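Local coordinates for protein L-lysine 6-monooxygenase involved in desferrioxamine biosynthesis (Erwinia amylovora CFBP1430, PDB 5O8P) that catalyses, as its name and family suggest, the FAD- and NADPH-dependent N-hydroxylation of cadaverine in the biosynthesis of the siderophore desferrioxamine, at residues Trp248-His253 against Leu386-Val392; Ser200-Glu206 against Lys272-Leu278; Pro74-Phe80 against Gln105-Ala110; Thr244-Ile249 against Asp395-Tyr401. All coordinates share one frame. Residues are numbered along the deposited sequence.

Interaction 1. Residues Trp248-His253 against Leu386-Val392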
# COMPACT_ATOMS: atom_id res chain seq x y z
N TRP B 248 -23.17 16.97 -7.36
CA TRP B 248 -22.94 16.53 -8.72
C TRP B 248 -24.23 16.04 -9.39
O TRP B 248 -24.46 16.31 -10.58
CB TRP B 248 -21.87 15.43 -8.80
CG TRP B 248 -21.50 15.19 -10.21
CD1 TRP B 248 -20.64 15.92 -10.97
CD2 TRP B 248 -22.05 14.20 -11.07
NE1 TRP B 248 -20.60 15.44 -12.25
CE2 TRP B 248 -21.46 14.38 -12.34
CE3 TRP B 248 -23.00 13.18 -10.89
CZ2 TRP B 248 -21.76 13.56 -13.42
CZ3 TRP B 248 -23.29 12.36 -11.97
CH2 TRP B 248 -22.67 12.55 -13.22
N ILE B 249 -25.07 15.33 -8.63
CA ILE B 249 -26.30 14.77 -9.19
C ILE B 249 -27.24 15.90 -9.61
O ILE B 249 -27.82 15.84 -10.69
CB ILE B 249 -26.97 13.77 -8.24
CG1 ILE B 249 -26.05 12.58 -8.00
CG2 ILE B 249 -28.26 13.24 -8.86
CD1 ILE B 249 -26.38 11.80 -6.74
N ASP B 250 -27.34 16.94 -8.77
CA ASP B 250 -28.13 18.13 -9.12
C ASP B 250 -27.60 18.74 -10.41
O ASP B 250 -28.37 19.11 -11.29
CB ASP B 250 -28.07 19.19 -8.01
CG ASP B 250 -28.64 18.70 -6.68
OD1 ASP B 250 -29.53 17.83 -6.67
OD2 ASP B 250 -28.20 19.20 -5.62
N TYR B 251 -26.28 18.85 -10.49
CA TYR B 251 -25.61 19.41 -11.67
C TYR B 251 -25.94 18.58 -12.90
O TYR B 251 -26.40 19.14 -13.91
CB TYR B 251 -24.09 19.50 -11.44
CG TYR B 251 -23.24 19.62 -12.68
CD1 TYR B 251 -23.15 20.83 -13.36
CD2 TYR B 251 -22.51 18.53 -13.18
CE1 TYR B 251 -22.38 20.96 -14.51
CE2 TYR B 251 -21.74 18.64 -14.32
CZ TYR B 251 -21.68 19.86 -14.99
OH TYR B 251 -20.92 20.00 -16.13
N PHE B 252 -25.76 17.26 -12.80
CA PHE B 252 -26.00 16.35 -13.91
C PHE B 252 -27.44 16.39 -14.43
O PHE B 252 -27.66 16.28 -15.64
CB PHE B 252 -25.63 14.91 -13.52
CG PHE B 252 -25.68 13.94 -14.67
CD1 PHE B 252 -24.60 13.77 -15.52
CD2 PHE B 252 -26.87 13.27 -14.95
CE1 PHE B 252 -24.70 12.90 -16.60
CE2 PHE B 252 -26.96 12.41 -16.03
CZ PHE B 252 -25.88 12.23 -16.86
N HIS B 253 -28.39 16.56 -13.52
CA HIS B 253 -29.81 16.40 -13.83
C HIS B 253 -30.34 17.67 -14.50
O HIS B 253 -31.43 17.63 -15.05
CB HIS B 253 -30.60 16.09 -12.54
CG HIS B 253 -32.04 15.73 -12.77
ND1 HIS B 253 -33.03 16.68 -12.85
CD2 HIS B 253 -32.64 14.53 -12.92
CE1 HIS B 253 -34.19 16.08 -13.05
NE2 HIS B 253 -33.98 14.78 -13.09
N LEU B 386 -30.31 6.05 -14.59
CA LEU B 386 -28.95 6.30 -15.12
C LEU B 386 -28.91 7.39 -16.22
O LEU B 386 -27.98 8.19 -16.30
CB LEU B 386 -28.36 4.98 -15.67
CG LEU B 386 -26.98 4.89 -16.35
CD1 LEU B 386 -25.88 5.63 -15.60
CD2 LEU B 386 -26.58 3.43 -16.53
N HIS B 387 -29.94 7.40 -17.05
CA HIS B 387 -30.04 8.36 -18.17
C HIS B 387 -30.35 9.80 -17.75
O HIS B 387 -30.15 10.71 -18.53
CB HIS B 387 -31.03 7.83 -19.23
CG HIS B 387 -32.46 7.78 -18.78
ND1 HIS B 387 -32.97 6.73 -18.02
CD2 HIS B 387 -33.51 8.57 -19.08
CE1 HIS B 387 -34.26 6.94 -17.81
NE2 HIS B 387 -34.61 8.04 -18.45
N THR B 388 -30.86 10.00 -16.54
CA THR B 388 -31.21 11.34 -16.01
C THR B 388 -30.51 11.75 -14.69
O THR B 388 -30.51 12.94 -14.38
CB THR B 388 -32.73 11.40 -15.70
OG1 THR B 388 -33.06 10.33 -14.81
CG2 THR B 388 -33.57 11.31 -16.96
N HIS B 389 -29.97 10.80 -13.92
CA HIS B 389 -29.21 11.09 -12.69
C HIS B 389 -27.73 10.69 -12.76
O HIS B 389 -27.00 10.91 -11.80
CB HIS B 389 -29.87 10.40 -11.50
CG HIS B 389 -31.16 11.02 -11.10
ND1 HIS B 389 -31.34 11.63 -9.87
CD2 HIS B 389 -32.34 11.15 -11.76
CE1 HIS B 389 -32.57 12.10 -9.79
NE2 HIS B 389 -33.20 11.83 -10.92
N GLY B 390 -27.31 10.08 -13.86
CA GLY B 390 -25.90 9.91 -14.19
C GLY B 390 -25.29 8.63 -13.67
O GLY B 390 -25.99 7.75 -13.16
N PHE B 391 -23.96 8.55 -13.76
CA PHE B 391 -23.18 7.35 -13.40
C PHE B 391 -23.32 6.84 -11.94
O PHE B 391 -22.81 5.74 -11.64
CB PHE B 391 -21.70 7.62 -13.69
CG PHE B 391 -20.99 8.34 -12.58
CD1 PHE B 391 -21.02 9.73 -12.46
CD2 PHE B 391 -20.34 7.59 -11.59
CE1 PHE B 391 -20.38 10.35 -11.41
CE2 PHE B 391 -19.71 8.21 -10.54
CZ PHE B 391 -19.71 9.59 -10.45
N VAL B 392 -23.96 7.61 -11.06
CA VAL B 392 -24.01 7.25 -9.63
C VAL B 392 -25.14 6.29 -9.26
O VAL B 392 -25.25 5.88 -8.10
CB VAL B 392 -24.16 8.49 -8.72
CG1 VAL B 392 -22.98 9.43 -8.92
CG2 VAL B 392 -25.49 9.18 -8.97
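The short helix 386-389 and the turn after it lie against one side of helix 246-253. No hydrogen bond crosses between the segments; aromatic rings, aliphatic side chains and backbone atoms make the contact. At the start, Leu386 and His387 offer little more than their carbonyls near Phe252. Thr388 comes closer. Thr388 O lies 3.0 Å from His253 CD2 and 3.6 Å from His253 CA, the latter a CA-H...O contact. The His389 ring receives the edge of the His253 ring in an offset edge-to-face pair, with centroids 4.7 Å apart and planes at 62°. Both imidazoles are held from one loop: His253 NE2 bonds to the O of Val367, His389 NE2 to that of Gln368. Ile249 CG2 also packs on His389, 3.6 Å from His389 ND1. Gly390 leaves the helix with positive phi. Gly390 CA sits over the Phe252 ring, 3.5 Å from the centroid, a CH-pi contact. A CB here would clash with Trp248 CZ3. Phe391 then turns its ring edge to the face of Trp248, centroids 4.9 Å apart. Val392 closes the row, with Val392 CG2 3.6 Å from Ile249 CD1. The turn leads on to the FAD-binding residues Pro394 and Leu396. The arrangement is a buried helix-to-turn packing in which a glycine at the helix end lets the chain pass close to two aromatic rings.

Interaction 2. Residues Ser200-Glu206 against Lys272-Leu278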
# COMPACT_ATOMS: atom_id res chain seq x y z
N SER B 200 -15.80 -5.90 -21.06
CA SER B 200 -14.75 -5.04 -20.49
C SER B 200 -14.79 -4.86 -18.94
O SER B 200 -13.83 -4.39 -18.36
CB SER B 200 -14.85 -3.65 -21.13
OG SER B 200 -15.92 -2.88 -20.57
N GLY B 201 -15.91 -5.17 -18.30
CA GLY B 201 -16.15 -4.75 -16.94
C GLY B 201 -15.52 -5.53 -15.81
O GLY B 201 -14.69 -6.39 -16.03
N GLN B 202 -15.96 -5.23 -14.59
CA GLN B 202 -15.47 -5.88 -13.38
C GLN B 202 -15.76 -7.37 -13.41
O GLN B 202 -14.93 -8.17 -12.97
CB GLN B 202 -16.10 -5.25 -12.13
CG GLN B 202 -15.67 -5.83 -10.78
CD GLN B 202 -14.21 -5.61 -10.45
OE1 GLN B 202 -13.56 -4.73 -11.01
NE2 GLN B 202 -13.68 -6.40 -9.54
N SER B 203 -16.94 -7.76 -13.91
CA SER B 203 -17.32 -9.19 -13.96
C SER B 203 -16.40 -9.97 -14.89
O SER B 203 -15.88 -11.02 -14.49
CB SER B 203 -18.78 -9.36 -14.38
OG SER B 203 -19.62 -9.02 -13.30
N ALA B 204 -16.20 -9.44 -16.09
CA ALA B 204 -15.27 -10.00 -17.06
C ALA B 204 -13.90 -10.24 -16.44
O ALA B 204 -13.33 -11.33 -16.53
CB ALA B 204 -15.13 -9.08 -18.27
N ALA B 205 -13.38 -9.21 -15.78
CA ALA B 205 -12.05 -9.28 -15.19
C ALA B 205 -11.98 -10.32 -14.08
O ALA B 205 -11.02 -11.09 -14.03
CB ALA B 205 -11.61 -7.93 -14.68
N GLU B 206 -12.98 -10.35 -13.21
CA GLU B 206 -13.01 -11.32 -12.11
C GLU B 206 -13.03 -12.75 -12.62
O GLU B 206 -12.33 -13.60 -12.08
CB GLU B 206 -14.22 -11.11 -11.23
CG GLU B 206 -14.07 -9.92 -10.31
CD GLU B 206 -15.32 -9.56 -9.56
OE1 GLU B 206 -16.39 -10.17 -9.80
OE2 GLU B 206 -15.24 -8.64 -8.70
N LYS B 272 -18.34 1.70 -14.94
CA LYS B 272 -18.18 0.40 -15.63
C LYS B 272 -16.71 -0.09 -15.72
O LYS B 272 -16.39 -0.95 -16.52
CB LYS B 272 -18.85 0.50 -17.02
CG LYS B 272 -20.38 0.38 -16.99
CD LYS B 272 -21.07 1.06 -18.18
CE LYS B 272 -20.54 0.69 -19.57
NZ LYS B 272 -20.63 -0.76 -19.94
N GLY B 273 -15.82 0.43 -14.88
CA GLY B 273 -14.40 0.05 -14.90
C GLY B 273 -14.06 -1.18 -14.10
O GLY B 273 -14.87 -1.68 -13.33
N ILE B 274 -12.82 -1.65 -14.28
CA ILE B 274 -12.27 -2.74 -13.48
C ILE B 274 -11.50 -2.16 -12.29
O ILE B 274 -10.86 -1.12 -12.40
CB ILE B 274 -11.29 -3.60 -14.30
CG1 ILE B 274 -11.94 -4.09 -15.59
CG2 ILE B 274 -10.83 -4.79 -13.49
CD1 ILE B 274 -10.95 -4.57 -16.63
N ASN B 275 -11.56 -2.83 -11.15
CA ASN B 275 -10.84 -2.37 -9.96
C ASN B 275 -9.34 -2.45 -10.29
O ASN B 275 -8.87 -3.47 -10.78
CB ASN B 275 -11.30 -3.18 -8.73
CG ASN B 275 -10.26 -3.30 -7.64
OD1 ASN B 275 -9.76 -2.32 -7.13
ND2 ASN B 275 -9.95 -4.53 -7.24
N SER B 276 -8.63 -1.35 -10.07
CA SER B 276 -7.22 -1.24 -10.50
C SER B 276 -6.33 -2.33 -9.91
O SER B 276 -5.45 -2.82 -10.59
CB SER B 276 -6.66 0.16 -10.24
OG SER B 276 -6.76 0.52 -8.89
N SER B 277 -6.56 -2.73 -8.66
CA SER B 277 -5.84 -3.85 -8.06
C SER B 277 -5.95 -5.12 -8.87
O SER B 277 -4.97 -5.88 -8.97
CB SER B 277 -6.37 -4.15 -6.66
OG SER B 277 -6.04 -3.10 -5.77
N LEU B 278 -7.14 -5.36 -9.41
CA LEU B 278 -7.42 -6.57 -10.17
C LEU B 278 -6.74 -6.54 -11.52
O LEU B 278 -6.12 -7.52 -11.91
CB LEU B 278 -8.93 -6.78 -10.34
CG LEU B 278 -9.42 -8.04 -11.06
CD1 LEU B 278 -8.90 -9.30 -10.37
CD2 LEU B 278 -10.94 -8.05 -11.14
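Gln202 is the polar centre of this contact. Its chi1 is t and its chi2 is p, a bend that carries the amide to the start of helix 276-290. There Gln202 OE1 accepts a hydrogen bond from Asn275 N at 2.8 Å. The other end of the amide turns back to its own helix: Gln202 NE2 donates to Glu206 OE2 at 2.9 Å. The extended chi2 (t) of Glu206 lets its carboxylate reach both this amide and Arg100, an NADP(+)-binding residue with which OE1 forms a salt bridge. Ile274 CG1 lies 3.4 Å from Ser200 O, and Ile274 CG2 touches Ala205 CB, also at 3.4 Å. Leu278, with chi1 t and chi2 p, brings Leu278 CD2 to 3.6 Å from both Ala205 CB and Gln202 NE2. Ala205 CB thus meets both apolar side chains, Ile274 and Leu278, which also touch each other. Gly201 is the N-cap of helix 202-213, and Gly201 CA passes 3.8 Å from Lys272 O. The Lys272 side chain is poorly ordered. Ser200, Ser203 and Lys272 bind NADP(+) in this protein, although none is bound to this chain. Helix 202-213 follows strand 194-198, and the turn between them fits the glycine-rich GxGxxA pattern of a Rossmann-type dinucleotide-binding site.

Interaction 3. Residues Pro74-Phe80 against Gln105-Ala110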
# COMPACT_ATOMS: atom_id res chain seq x y z
N PRO B 74 -30.04 -0.74 13.67
CA PRO B 74 -29.62 -2.11 13.96
C PRO B 74 -29.36 -2.95 12.70
O PRO B 74 -28.73 -4.00 12.82
CB PRO B 74 -30.76 -2.66 14.81
CG PRO B 74 -31.93 -1.84 14.46
CD PRO B 74 -31.45 -0.50 14.04
N TYR B 75 -29.77 -2.48 11.52
CA TYR B 75 -29.44 -3.18 10.26
C TYR B 75 -28.06 -2.87 9.70
O TYR B 75 -27.75 -3.26 8.57
CB TYR B 75 -30.53 -2.91 9.21
CG TYR B 75 -31.84 -3.46 9.66
CD1 TYR B 75 -32.09 -4.81 9.56
CD2 TYR B 75 -32.77 -2.66 10.28
CE1 TYR B 75 -33.28 -5.35 10.01
CE2 TYR B 75 -33.97 -3.19 10.73
CZ TYR B 75 -34.21 -4.53 10.60
OH TYR B 75 -35.37 -5.07 11.04
N SER B 76 -27.22 -2.19 10.46
CA SER B 76 -25.87 -1.85 9.98
C SER B 76 -25.03 -3.10 9.85
O SER B 76 -25.26 -4.10 10.53
CB SER B 76 -25.17 -0.87 10.94
OG SER B 76 -24.70 -1.55 12.09
N LEU B 77 -24.05 -3.04 8.96
CA LEU B 77 -23.05 -4.11 8.79
C LEU B 77 -22.26 -4.34 10.08
O LEU B 77 -21.97 -5.48 10.42
CB LEU B 77 -22.13 -3.78 7.61
CG LEU B 77 -21.03 -4.72 7.16
CD1 LEU B 77 -19.76 -4.58 7.99
CD2 LEU B 77 -21.53 -6.15 7.13
N LEU B 78 -21.92 -3.27 10.79
CA LEU B 78 -21.20 -3.38 12.06
C LEU B 78 -22.05 -4.05 13.13
O LEU B 78 -21.55 -4.85 13.91
CB LEU B 78 -20.71 -2.01 12.54
CG LEU B 78 -19.50 -1.47 11.77
CD1 LEU B 78 -19.18 -0.07 12.24
CD2 LEU B 78 -18.29 -2.37 11.93
N ASN B 79 -23.35 -3.76 13.15
CA ASN B 79 -24.22 -4.43 14.12
C ASN B 79 -24.39 -5.91 13.78
O ASN B 79 -24.44 -6.74 14.68
CB ASN B 79 -25.59 -3.77 14.23
CG ASN B 79 -26.31 -4.16 15.50
OD1 ASN B 79 -25.70 -4.22 16.58
ND2 ASN B 79 -27.61 -4.44 15.39
N PHE B 80 -24.48 -6.22 12.49
CA PHE B 80 -24.54 -7.60 12.01
C PHE B 80 -23.34 -8.38 12.53
O PHE B 80 -23.44 -9.47 13.05
CB PHE B 80 -24.60 -7.63 10.47
CG PHE B 80 -24.16 -8.92 9.85
CD1 PHE B 80 -22.84 -9.15 9.56
CD2 PHE B 80 -25.07 -9.90 9.55
CE1 PHE B 80 -22.43 -10.35 8.99
CE2 PHE B 80 -24.69 -11.09 8.96
CZ PHE B 80 -23.37 -11.31 8.67
N GLN B 105 -24.53 -12.80 2.98
CA GLN B 105 -24.93 -13.29 4.30
C GLN B 105 -25.55 -12.19 5.16
O GLN B 105 -26.55 -12.43 5.85
CB GLN B 105 -23.72 -13.87 5.04
CG GLN B 105 -23.26 -15.23 4.57
CD GLN B 105 -21.98 -15.68 5.24
OE1 GLN B 105 -21.45 -15.02 6.14
NE2 GLN B 105 -21.47 -16.79 4.80
N TYR B 106 -24.94 -11.01 5.13
CA TYR B 106 -25.44 -9.84 5.85
C TYR B 106 -26.83 -9.39 5.35
O TYR B 106 -27.73 -9.18 6.15
CB TYR B 106 -24.40 -8.69 5.82
CG TYR B 106 -24.93 -7.28 5.93
CD1 TYR B 106 -25.44 -6.81 7.14
CD2 TYR B 106 -24.90 -6.40 4.85
CE1 TYR B 106 -25.94 -5.52 7.26
CE2 TYR B 106 -25.39 -5.10 4.95
CZ TYR B 106 -25.91 -4.65 6.16
OH TYR B 106 -26.41 -3.36 6.28
N CYS B 107 -27.00 -9.26 4.04
CA CYS B 107 -28.30 -8.90 3.48
C CYS B 107 -29.39 -9.92 3.83
O CYS B 107 -30.54 -9.55 4.03
CB CYS B 107 -28.23 -8.74 1.97
SG CYS B 107 -27.38 -7.24 1.44
N GLN B 108 -29.01 -11.19 3.92
CA GLN B 108 -29.95 -12.26 4.27
C GLN B 108 -30.35 -12.14 5.72
O GLN B 108 -31.52 -12.23 6.04
CB GLN B 108 -29.35 -13.64 3.98
CG GLN B 108 -29.35 -14.00 2.50
CD GLN B 108 -28.58 -15.27 2.19
OE1 GLN B 108 -27.93 -15.86 3.06
NE2 GLN B 108 -28.63 -15.69 0.93
N TRP B 109 -29.38 -11.92 6.59
CA TRP B 109 -29.66 -11.64 8.00
C TRP B 109 -30.62 -10.47 8.19
O TRP B 109 -31.53 -10.55 9.00
CB TRP B 109 -28.35 -11.37 8.73
CG TRP B 109 -28.50 -10.88 10.10
CD1 TRP B 109 -28.64 -11.62 11.22
CD2 TRP B 109 -28.49 -9.52 10.51
NE1 TRP B 109 -28.73 -10.81 12.32
CE2 TRP B 109 -28.63 -9.51 11.91
CE3 TRP B 109 -28.37 -8.31 9.83
CZ2 TRP B 109 -28.67 -8.34 12.65
CZ3 TRP B 109 -28.37 -7.14 10.56
CH2 TRP B 109 -28.53 -7.17 11.96
N ALA B 110 -30.40 -9.38 7.45
CA ALA B 110 -31.29 -8.23 7.52
C ALA B 110 -32.69 -8.59 7.03
O ALA B 110 -33.68 -8.29 7.70
CB ALA B 110 -30.73 -7.07 6.71
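One hydrogen bond joins the two segments directly. Tyr106 OH donates to Tyr75 O at 2.7 Å, at the turn just before helix 77-83. The same hydroxyl also bonds to Leu65 N. Within 74-80, two further bonds set the turn: Ser76 OG caps the helix by accepting from Asn79 N at 2.8 Å, and Asn79 ND2 donates to Pro74 O, also at 2.8 Å. The aromatic contacts centre on Phe80. The edge of Tyr106 points to the Phe80 face in an offset edge-to-face pair, with centroids 5.5 Å apart. The edge of Phe80 in turn meets the face of the Trp109 five-membered ring, centroids 5.2 Å apart. Both pairs have planes at 77°. Phe80, Tyr106 and Trp109 form an aromatic cluster that packs helix 77-83 against helix 100-113, next to the N-terminal helix 18-27 of the FAD-binding part of the fold. CH-pi contacts tighten it. Tyr106 CB stands almost straight above the Phe80 ring, 3.8 Å from its centroid. Leu77 CD2 lies over the Tyr106 ring and Phe80 CB over the Trp109 six-membered ring, each 4.0 Å from the centroid. At the far end the packing is apolar: Tyr75 CD1 lies 3.9 Å from Ala110 CB. The Tyr75 hydroxyl bonds to Glu28, and its ring makes a cation-pi contact with Arg113. Leu78 points away and meets Leu78 of the third subunit.

Interaction 4. Residues Thr244-Ile249 against Asp395-Tyr401. With FAD (flavin-adenine dinucleotide), chain C.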
# COMPACT_ATOMS: atom_id res chain seq x y z
N THR B 244 -19.60 11.48 -6.90
CA THR B 244 -20.71 10.68 -6.35
C THR B 244 -21.20 11.45 -5.14
O THR B 244 -20.91 11.13 -3.99
CB THR B 244 -20.35 9.21 -5.98
OG1 THR B 244 -19.74 9.17 -4.70
CG2 THR B 244 -19.43 8.58 -7.00
N SER B 245 -21.97 12.49 -5.43
CA SER B 245 -22.41 13.41 -4.42
C SER B 245 -23.71 14.07 -4.84
O SER B 245 -23.98 14.22 -6.03
CB SER B 245 -21.35 14.49 -4.22
OG SER B 245 -21.22 15.29 -5.37
N PRO B 246 -24.51 14.49 -3.85
CA PRO B 246 -25.74 15.22 -4.15
C PRO B 246 -25.52 16.40 -5.08
O PRO B 246 -26.31 16.59 -6.02
CB PRO B 246 -26.20 15.67 -2.78
CG PRO B 246 -25.73 14.58 -1.87
CD PRO B 246 -24.40 14.18 -2.41
N GLU B 247 -24.43 17.14 -4.87
CA GLU B 247 -24.19 18.36 -5.66
C GLU B 247 -23.93 18.03 -7.11
O GLU B 247 -24.42 18.74 -7.98
CB GLU B 247 -23.02 19.20 -5.18
CG GLU B 247 -22.87 19.32 -3.68
CD GLU B 247 -21.82 18.38 -3.17
OE1 GLU B 247 -20.64 18.69 -3.36
OE2 GLU B 247 -22.17 17.38 -2.51
N TRP B 248 -23.17 16.97 -7.36
CA TRP B 248 -22.94 16.53 -8.72
C TRP B 248 -24.23 16.04 -9.39
O TRP B 248 -24.46 16.31 -10.58
CB TRP B 248 -21.87 15.43 -8.80
CG TRP B 248 -21.50 15.19 -10.21
CD1 TRP B 248 -20.64 15.92 -10.97
CD2 TRP B 248 -22.05 14.20 -11.07
NE1 TRP B 248 -20.60 15.44 -12.25
CE2 TRP B 248 -21.46 14.38 -12.34
CE3 TRP B 248 -23.00 13.18 -10.89
CZ2 TRP B 248 -21.76 13.56 -13.42
CZ3 TRP B 248 -23.29 12.36 -11.97
CH2 TRP B 248 -22.67 12.55 -13.22
N ILE B 249 -25.07 15.33 -8.63
CA ILE B 249 -26.30 14.77 -9.19
C ILE B 249 -27.24 15.90 -9.61
O ILE B 249 -27.82 15.84 -10.69
CB ILE B 249 -26.97 13.77 -8.24
CG1 ILE B 249 -26.05 12.58 -8.00
CG2 ILE B 249 -28.26 13.24 -8.86
CD1 ILE B 249 -26.38 11.80 -6.74
N ASP B 395 -24.65 2.57 -7.80
CA ASP B 395 -23.74 2.62 -6.65
C ASP B 395 -24.51 2.29 -5.37
O ASP B 395 -25.47 2.98 -5.03
CB ASP B 395 -23.12 4.04 -6.58
CG ASP B 395 -21.83 4.11 -5.75
OD1 ASP B 395 -21.63 3.31 -4.82
OD2 ASP B 395 -21.00 5.01 -6.01
N LEU B 396 -24.08 1.25 -4.66
CA LEU B 396 -24.57 0.98 -3.30
C LEU B 396 -24.28 2.16 -2.36
O LEU B 396 -25.03 2.39 -1.41
CB LEU B 396 -23.95 -0.29 -2.72
CG LEU B 396 -24.33 -1.63 -3.35
CD1 LEU B 396 -23.62 -2.78 -2.65
CD2 LEU B 396 -25.83 -1.84 -3.35
N GLY B 397 -23.20 2.89 -2.63
CA GLY B 397 -22.82 4.09 -1.90
C GLY B 397 -23.81 5.24 -1.94
O GLY B 397 -23.77 6.08 -1.04
N MET B 398 -24.67 5.30 -2.94
CA MET B 398 -25.73 6.33 -2.98
C MET B 398 -27.14 5.77 -2.79
O MET B 398 -28.13 6.42 -3.14
CB MET B 398 -25.60 7.14 -4.27
CG MET B 398 -24.31 7.95 -4.31
SD MET B 398 -24.19 9.22 -3.01
CE MET B 398 -25.20 10.55 -3.72
N ALA B 399 -27.22 4.59 -2.18
CA ALA B 399 -28.48 3.92 -1.92
C ALA B 399 -29.18 4.60 -0.77
O ALA B 399 -30.37 4.90 -0.87
CB ALA B 399 -28.25 2.45 -1.60
N CYS B 400 -28.46 4.85 0.32
CA CYS B 400 -29.01 5.60 1.46
C CYS B 400 -29.41 7.04 1.10
O CYS B 400 -30.42 7.52 1.60
CB CYS B 400 -28.06 5.63 2.63
SG CYS B 400 -28.04 4.11 3.58
N TYR B 401 -28.62 7.72 0.25
CA TYR B 401 -29.00 9.05 -0.22
C TYR B 401 -30.38 8.98 -0.88
O TYR B 401 -31.32 9.67 -0.46
CB TYR B 401 -27.97 9.69 -1.19
CG TYR B 401 -28.48 11.00 -1.79
CD1 TYR B 401 -28.53 12.16 -1.02
CD2 TYR B 401 -28.96 11.06 -3.10
CE1 TYR B 401 -29.06 13.34 -1.53
CE2 TYR B 401 -29.45 12.25 -3.64
CZ TYR B 401 -29.50 13.39 -2.84
OH TYR B 401 -29.99 14.59 -3.30
PA FAD C . -31.65 -6.69 -7.96
O1A FAD C . -30.81 -7.84 -7.45
O2A FAD C . -31.86 -6.53 -9.45
O5B FAD C . -33.07 -6.83 -7.21
C5B FAD C . -34.31 -6.94 -7.91
C4B FAD C . -35.28 -7.91 -7.26
O4B FAD C . -36.61 -7.64 -7.74
C3B FAD C . -34.98 -9.36 -7.60
O3B FAD C . -35.02 -10.14 -6.40
C2B FAD C . -36.06 -9.75 -8.62
O2B FAD C . -36.45 -11.12 -8.57
C1B FAD C . -37.22 -8.86 -8.21
N9A FAD C . -38.27 -8.63 -9.24
C8A FAD C . -38.12 -8.23 -10.52
N7A FAD C . -39.34 -8.13 -11.13
C5A FAD C . -40.28 -8.48 -10.22
C6A FAD C . -41.77 -8.61 -10.18
N6A FAD C . -42.52 -8.34 -11.27
N1A FAD C . -42.34 -9.00 -9.01
C2A FAD C . -41.61 -9.28 -7.91
N3A FAD C . -40.27 -9.19 -7.88
C4A FAD C . -39.56 -8.80 -8.98
N1 FAD C . -22.53 -2.09 -6.98
C2 FAD C . -21.77 -1.59 -5.96
O2 FAD C . -21.99 -0.41 -5.59
N3 FAD C . -20.82 -2.31 -5.35
C4 FAD C . -20.54 -3.58 -5.70
O4 FAD C . -19.65 -4.23 -5.12
C4X FAD C . -21.32 -4.20 -6.80
N5 FAD C . -21.10 -5.47 -7.21
C5X FAD C . -21.83 -6.01 -8.22
C6 FAD C . -21.56 -7.32 -8.59
C7 FAD C . -22.26 -7.94 -9.62
C7M FAD C . -21.95 -9.36 -10.01
C8 FAD C . -23.33 -7.18 -10.32
C8M FAD C . -24.11 -7.82 -11.44
C9 FAD C . -23.61 -5.86 -9.96
C9A FAD C . -22.91 -5.22 -8.92
N10 FAD C . -23.16 -3.87 -8.51
C10 FAD C . -22.37 -3.35 -7.45
C1' FAD C . -24.20 -3.00 -9.11
C2' FAD C . -25.54 -3.03 -8.34
O2' FAD C . -25.30 -2.90 -6.92
C3' FAD C . -26.38 -4.30 -8.60
O3' FAD C . -26.72 -4.39 -9.99
C4' FAD C . -27.68 -4.35 -7.78
O4' FAD C . -28.07 -5.71 -7.60
C5' FAD C . -28.82 -3.59 -8.44
O5' FAD C . -29.78 -3.23 -7.44
P FAD C . -31.29 -3.76 -7.53
O1P FAD C . -32.03 -3.27 -6.30
O2P FAD C . -31.74 -3.33 -8.89
O3P FAD C . -30.95 -5.34 -7.36
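This is a buried apolar contact between the start of helix 246-253 and the turn that leads from the flavin into helix 399-410. No hydrogen bond crosses it. Met398 is the main link. Met398 CE lies 3.5 Å from Ile249 CD1 and 3.9 Å from Pro246 CD, and Met398 SD is 3.9 Å from Thr244 O. Farther along, Tyr401 CE1 packs 3.6 Å from Pro246 CG. Each segment shapes its own turn. Ser245 OG caps its helix by accepting from Trp248 N at 3.3 Å, and the same hydroxyl hydrogen-bonds to Glu242 O. Asp395 OD1 accepts from Gly397 N at 2.7 Å, an Asx turn. On the flavin side, Leu396 N donates to FAD O2 at 2.8 Å, so the backbone of this turn holds the pyrimidine end of the isoalloxazine. Leu396 and then Ala399 pack on Phe19 of helix 18-27. Helix 399-410 starts between that helix and helix 246-253, while Tyr88 of the third subunit packs on Met398 and Tyr401.

Interactions 1 and 4 form one continuous patch. Both use helix 246-253 and share Trp248 and Ile249, and their centres are 9 Å apart. Thr244 CG2 lies 3.6 Å from Phe391 CE2, and Val392 CG1 lies 3.6 Å from Thr244 CA. Within interaction 4, Leu396 N reaches the flavin. Interaction 2 belongs to the NADP(+) site, with its centre 23 Å from that of interaction 1 and 21 Å from that of interaction 4. Its Glu206 side chain is about 6 Å from FAD. Interaction 3 is farther from the cofactor: the Tyr106 side chain is about 11 Å from FAD. The nearest atoms of interactions 3 and 4 are about 7 Å apart, and both contacts touch the third subunit.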